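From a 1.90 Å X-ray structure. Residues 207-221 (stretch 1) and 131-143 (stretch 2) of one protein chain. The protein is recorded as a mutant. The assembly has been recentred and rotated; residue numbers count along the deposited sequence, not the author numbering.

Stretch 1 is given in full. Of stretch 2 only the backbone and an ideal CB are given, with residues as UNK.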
# COMPACT_ATOMS: atom_id res chain seq x y z
N PHE A 207 -20.16 19.88 -19.95
CA PHE A 207 -18.99 20.76 -20.10
C PHE A 207 -18.22 20.40 -21.30
O PHE A 207 -18.38 19.30 -21.86
CB PHE A 207 -18.13 20.73 -18.81
CG PHE A 207 -17.72 19.37 -18.44
CD1 PHE A 207 -18.62 18.48 -17.82
CD2 PHE A 207 -16.54 18.89 -18.83
CE1 PHE A 207 -18.23 17.17 -17.52
CE2 PHE A 207 -16.17 17.58 -18.57
CZ PHE A 207 -17.01 16.72 -17.89
N THR A 208 -17.30 21.30 -21.69
CA THR A 208 -16.37 21.07 -22.70
C THR A 208 -14.95 21.10 -22.13
O THR A 208 -14.63 21.99 -21.40
CB THR A 208 -16.51 22.18 -23.78
OG1 THR A 208 -17.86 22.17 -24.29
CG2 THR A 208 -15.59 21.87 -24.93
N ILE A 209 -14.19 20.12 -22.48
CA ILE A 209 -12.85 19.94 -21.95
C ILE A 209 -11.96 19.46 -23.06
O ILE A 209 -12.35 18.65 -23.90
CB ILE A 209 -12.86 18.95 -20.73
CG1 ILE A 209 -11.50 18.94 -20.02
CG2 ILE A 209 -13.24 17.54 -21.16
CD1 ILE A 209 -11.58 18.25 -18.62
N GLU A 210 -10.70 19.93 -23.06
CA GLU A 210 -9.67 19.45 -24.01
C GLU A 210 -9.13 18.07 -23.65
O GLU A 210 -8.81 17.86 -22.50
CB GLU A 210 -8.46 20.38 -24.04
CG GLU A 210 -8.65 21.68 -24.78
CD GLU A 210 -7.35 22.45 -24.91
OE1 GLU A 210 -6.35 22.11 -24.21
OE2 GLU A 210 -7.33 23.41 -25.73
N ALA A 211 -9.00 17.19 -24.63
CA ALA A 211 -8.34 15.93 -24.49
C ALA A 211 -7.85 15.51 -25.85
O ALA A 211 -8.43 15.90 -26.86
CB ALA A 211 -9.33 14.88 -23.96
N PRO A 212 -6.81 14.64 -25.89
CA PRO A 212 -6.26 14.24 -27.17
C PRO A 212 -7.08 13.23 -27.96
O PRO A 212 -7.00 13.21 -29.18
CB PRO A 212 -4.88 13.65 -26.80
CG PRO A 212 -4.92 13.35 -25.34
CD PRO A 212 -5.96 14.26 -24.76
N TYR A 213 -7.84 12.38 -27.27
CA TYR A 213 -8.77 11.43 -27.92
C TYR A 213 -9.79 11.05 -26.86
O TYR A 213 -9.55 11.27 -25.69
CB TYR A 213 -8.08 10.21 -28.53
CG TYR A 213 -7.12 9.56 -27.56
CD1 TYR A 213 -7.56 8.57 -26.71
CD2 TYR A 213 -5.77 9.94 -27.50
CE1 TYR A 213 -6.74 7.98 -25.78
CE2 TYR A 213 -4.92 9.36 -26.60
CZ TYR A 213 -5.41 8.36 -25.75
OH TYR A 213 -4.61 7.76 -24.88
N GLU A 214 -10.96 10.62 -27.32
CA GLU A 214 -12.10 10.31 -26.49
C GLU A 214 -11.75 9.40 -25.30
O GLU A 214 -12.16 9.69 -24.17
CB GLU A 214 -13.18 9.69 -27.35
CG GLU A 214 -14.47 9.44 -26.61
CD GLU A 214 -15.65 9.28 -27.55
OE1 GLU A 214 -15.67 9.86 -28.65
OE2 GLU A 214 -16.57 8.56 -27.19
N ASP A 215 -10.97 8.35 -25.53
CA ASP A 215 -10.68 7.34 -24.49
C ASP A 215 -9.84 7.92 -23.33
O ASP A 215 -9.88 7.37 -22.25
CB ASP A 215 -10.01 6.09 -25.02
CG ASP A 215 -10.89 5.26 -25.93
OD1 ASP A 215 -12.13 5.23 -25.75
OD2 ASP A 215 -10.31 4.63 -26.84
N ALA A 216 -9.22 9.08 -23.53
CA ALA A 216 -8.42 9.76 -22.54
C ALA A 216 -9.26 10.42 -21.48
O ALA A 216 -8.79 10.78 -20.39
CB ALA A 216 -7.60 10.85 -23.21
N LEU A 217 -10.56 10.58 -21.78
CA LEU A 217 -11.45 11.18 -20.83
C LEU A 217 -11.84 10.18 -19.75
O LEU A 217 -12.56 10.54 -18.83
CB LEU A 217 -12.72 11.67 -21.57
CG LEU A 217 -12.64 12.75 -22.63
CD1 LEU A 217 -14.00 12.80 -23.37
CD2 LEU A 217 -12.37 14.08 -21.99
N TYR A 218 -11.46 8.89 -19.89
CA TYR A 218 -11.91 7.86 -18.98
C TYR A 218 -10.71 7.19 -18.25
O TYR A 218 -9.60 7.22 -18.78
CB TYR A 218 -12.70 6.79 -19.75
CG TYR A 218 -13.97 7.31 -20.29
CD1 TYR A 218 -15.12 7.33 -19.55
CD2 TYR A 218 -14.04 7.73 -21.62
CE1 TYR A 218 -16.31 7.87 -20.09
CE2 TYR A 218 -15.18 8.30 -22.15
CZ TYR A 218 -16.30 8.36 -21.39
OH TYR A 218 -17.46 8.87 -21.95
N PRO A 219 -10.89 6.65 -17.02
CA PRO A 219 -12.10 6.62 -16.17
C PRO A 219 -12.51 7.99 -15.59
O PRO A 219 -11.69 8.80 -15.15
CB PRO A 219 -11.74 5.61 -15.12
CG PRO A 219 -10.20 5.67 -14.97
CD PRO A 219 -9.68 6.13 -16.30
N MET A 220 -13.79 8.28 -15.60
CA MET A 220 -14.31 9.42 -14.87
C MET A 220 -14.73 8.95 -13.47
O MET A 220 -15.45 7.96 -13.34
CB MET A 220 -15.55 10.00 -15.60
CG MET A 220 -15.26 10.46 -17.02
SD MET A 220 -16.71 11.18 -17.83
CE MET A 220 -16.00 11.54 -19.45
N THR A 221 -14.34 9.69 -12.45
CA THR A 221 -14.57 9.29 -11.09
C THR A 221 -15.53 10.24 -10.45
O THR A 221 -15.49 11.47 -10.68
CB THR A 221 -13.26 9.30 -10.29
OG1 THR A 221 -12.39 8.31 -10.83
CG2 THR A 221 -13.49 8.96 -8.86
N UNK A 131 -17.28 15.52 -30.26
CA UNK A 131 -16.20 16.48 -30.49
C UNK A 131 -16.74 17.85 -30.34
O UNK A 131 -17.85 18.08 -30.74
CB UNK A 131 -15.56 16.31 -31.87
N UNK A 132 -15.99 18.75 -29.74
CA UNK A 132 -16.47 20.09 -29.53
C UNK A 132 -16.30 20.97 -30.76
O UNK A 132 -15.50 20.71 -31.64
CB UNK A 132 -15.75 20.72 -28.34
N UNK A 133 -17.16 21.99 -30.79
CA UNK A 133 -17.24 22.98 -31.84
C UNK A 133 -16.37 24.21 -31.53
O UNK A 133 -16.36 25.16 -32.29
CB UNK A 133 -18.70 23.40 -32.05
N UNK A 134 -15.64 24.18 -30.42
CA UNK A 134 -14.82 25.35 -30.04
C UNK A 134 -13.42 24.99 -29.58
O UNK A 134 -12.42 25.57 -30.04
CB UNK A 134 -15.52 26.13 -28.93
N UNK A 135 -13.36 24.09 -28.60
CA UNK A 135 -12.09 23.65 -28.02
C UNK A 135 -11.56 22.49 -28.83
O UNK A 135 -12.30 21.92 -29.64
CB UNK A 135 -12.25 23.25 -26.55
N UNK A 136 -10.29 22.14 -28.64
CA UNK A 136 -9.66 20.94 -29.21
C UNK A 136 -9.90 19.73 -28.26
O UNK A 136 -9.03 19.27 -27.48
CB UNK A 136 -8.16 21.17 -29.43
N UNK A 137 -11.11 19.21 -28.35
CA UNK A 137 -11.57 18.28 -27.31
C UNK A 137 -13.04 18.04 -27.44
O UNK A 137 -13.53 17.89 -28.55
CB UNK A 137 -11.25 18.81 -25.91
N UNK A 138 -13.70 17.90 -26.30
CA UNK A 138 -14.96 17.21 -26.27
C UNK A 138 -16.04 17.85 -25.42
O UNK A 138 -15.79 18.42 -24.39
CB UNK A 138 -14.72 15.78 -25.78
N UNK A 139 -17.29 17.72 -25.90
CA UNK A 139 -18.47 18.14 -25.22
C UNK A 139 -18.99 16.88 -24.50
O UNK A 139 -19.31 15.86 -25.11
CB UNK A 139 -19.50 18.75 -26.18
N UNK A 140 -18.92 16.93 -23.18
CA UNK A 140 -19.27 15.85 -22.33
C UNK A 140 -20.54 16.09 -21.62
O UNK A 140 -20.75 17.19 -21.10
CB UNK A 140 -18.15 15.57 -21.32
N UNK A 141 -21.35 15.05 -21.49
CA UNK A 141 -22.50 15.08 -20.65
C UNK A 141 -22.45 13.86 -19.71
O UNK A 141 -22.36 12.71 -20.15
CB UNK A 141 -23.78 15.10 -21.49
N UNK A 142 -22.49 14.15 -18.44
CA UNK A 142 -22.61 13.14 -17.43
C UNK A 142 -24.02 13.22 -16.90
O UNK A 142 -24.43 14.21 -16.23
CB UNK A 142 -21.57 13.31 -16.32
N UNK A 143 -24.71 12.11 -17.02
CA UNK A 143 -26.04 12.00 -16.46
C UNK A 143 -26.06 11.11 -15.28
O UNK A 143 -25.47 10.09 -15.25
CB UNK A 143 -27.03 11.49 -17.51

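Position 131 points its CB away from stretch 1, with phi near -63°, so many residues fit, proline among them; it is Pro 131. At 132 the ideal CB lies 3.6 Å from CG2 of Thr 208, which leaves little depth and favours a small side chain. Ser 132 fits, its CB packing on that methyl group. Positions 133 and 134 have no atom of stretch 1 within 5.5 Å of the ideal CB and are loosely specified; they are Glu 133 and Ser 134, both poorly ordered.

At 135 the CB points toward stretch 1, 4.0 Å from CG2 of Thr 208 and 4.3 Å from CG of Glu 210. A chain with an aliphatic stem and perhaps a polar end would suit. Gln 135 lays its CG 3.8 Å from CG2 of Thr 208. Position 136 is directed sideways and could carry many polar residues; the side chain of Gln 136 leads away, while the backbone O of Gln 136 accepts a hydrogen bond from a water that also donates a weak one to O of Ala 211.

At 137 an ideal CB would sit 2.3 Å from O of Ile 209 and 2.6 Å from CA of Glu 210, both clashes, and phi/psi of 168/-144° also favours glycine. Gly 137 lets the backbones approach to 4.0 Å between its CA and CA of Glu 210.

The ideal CB at 138 is 3.9 Å from CD1 of Leu 217, and the backbone of Tyr 213 and Glu 214 lies farther out, so a large apolar or aromatic side chain is favoured. Phe 138 takes chi1 m and brings its ring face under CA of Glu 214, 4.2 Å from the ring centroid; O of Ala 211 lies at the ring edge. N of Phe 138 donates a hydrogen bond to O of Ile 209 (2.9 Å).

Position 139 shares its sheet face with Thr 208, whose OG1 is 4.2 Å from the ideal CB; a short acceptor such as Asp, Asn or Ser would suit. Asp 139 accepts a hydrogen bond at OD1 from OG1 of Thr 208 (2.6 Å).

At 140 the CB enters an apolar setting formed by Phe 207, Ile 209, Leu 217 and Met 220, suited to a branched aliphatic residue. Val 140 places CB over the Phe 207 ring face, 4.0 Å from its centroid.

At 142, the gap to CE1 of Phe 207, 5.2 Å from CB, calls for a longer aliphatic chain; Ile 142 fills it, its CD1 3.9 Å from that CE1. Positions 141 and 143 make no contact, so polar or apolar side chains would serve; they are Ile 141 and Glu 143.

Stretch 2 (131-143) PSESQQGFDVIIE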
# COMPACT_ATOMS: atom_id res chain seq x y z
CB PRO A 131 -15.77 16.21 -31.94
CG PRO A 131 -16.11 14.77 -32.18
CD PRO A 131 -17.37 14.52 -31.36
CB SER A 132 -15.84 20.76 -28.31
OG SER A 132 -14.59 21.33 -28.58
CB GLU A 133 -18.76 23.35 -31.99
CG GLU A 133 -19.27 24.40 -32.98
CD GLU A 133 -18.48 24.53 -34.28
OE1 GLU A 133 -17.57 23.70 -34.51
OE2 GLU A 133 -18.77 25.47 -35.06
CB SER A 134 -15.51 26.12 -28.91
OG SER A 134 -15.90 25.24 -27.86
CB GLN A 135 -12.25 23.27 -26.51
CG GLN A 135 -12.85 24.42 -25.68
CD GLN A 135 -12.65 24.34 -24.15
OE1 GLN A 135 -13.27 25.11 -23.39
NE2 GLN A 135 -11.83 23.42 -23.70
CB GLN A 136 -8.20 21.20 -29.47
CG GLN A 136 -7.47 20.08 -30.25
CD GLN A 136 -8.00 19.69 -31.66
OE1 GLN A 136 -7.21 19.61 -32.61
NE2 GLN A 136 -9.30 19.36 -31.78
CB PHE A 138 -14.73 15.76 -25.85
CG PHE A 138 -13.80 14.97 -26.76
CD1 PHE A 138 -12.44 15.06 -26.60
CD2 PHE A 138 -14.31 14.18 -27.80
CE1 PHE A 138 -11.56 14.40 -27.43
CE2 PHE A 138 -13.44 13.47 -28.63
CZ PHE A 138 -12.06 13.60 -28.45
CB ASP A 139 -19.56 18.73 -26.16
CG ASP A 139 -19.15 20.01 -26.87
OD1 ASP A 139 -18.31 20.80 -26.42
OD2 ASP A 139 -19.70 20.28 -27.94
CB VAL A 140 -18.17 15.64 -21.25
CG1 VAL A 140 -18.51 14.47 -20.35
CG2 VAL A 140 -16.80 15.42 -21.90
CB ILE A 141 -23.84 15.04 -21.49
CG1 ILE A 141 -23.94 16.25 -22.40
CG2 ILE A 141 -25.06 14.91 -20.55
CD1 ILE A 141 -25.21 16.33 -23.27
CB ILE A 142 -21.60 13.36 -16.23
CG1 ILE A 142 -20.19 13.40 -16.75
CG2 ILE A 142 -21.77 12.16 -15.27
CD1 ILE A 142 -19.11 13.82 -15.72
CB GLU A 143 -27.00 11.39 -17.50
CG GLU A 143 -27.36 12.48 -18.50
CD GLU A 143 -28.19 11.97 -19.63
OE1 GLU A 143 -28.09 10.75 -19.96
OE2 GLU A 143 -28.94 12.83 -20.17
O HOH W 1 -6.60 18.29 -27.36
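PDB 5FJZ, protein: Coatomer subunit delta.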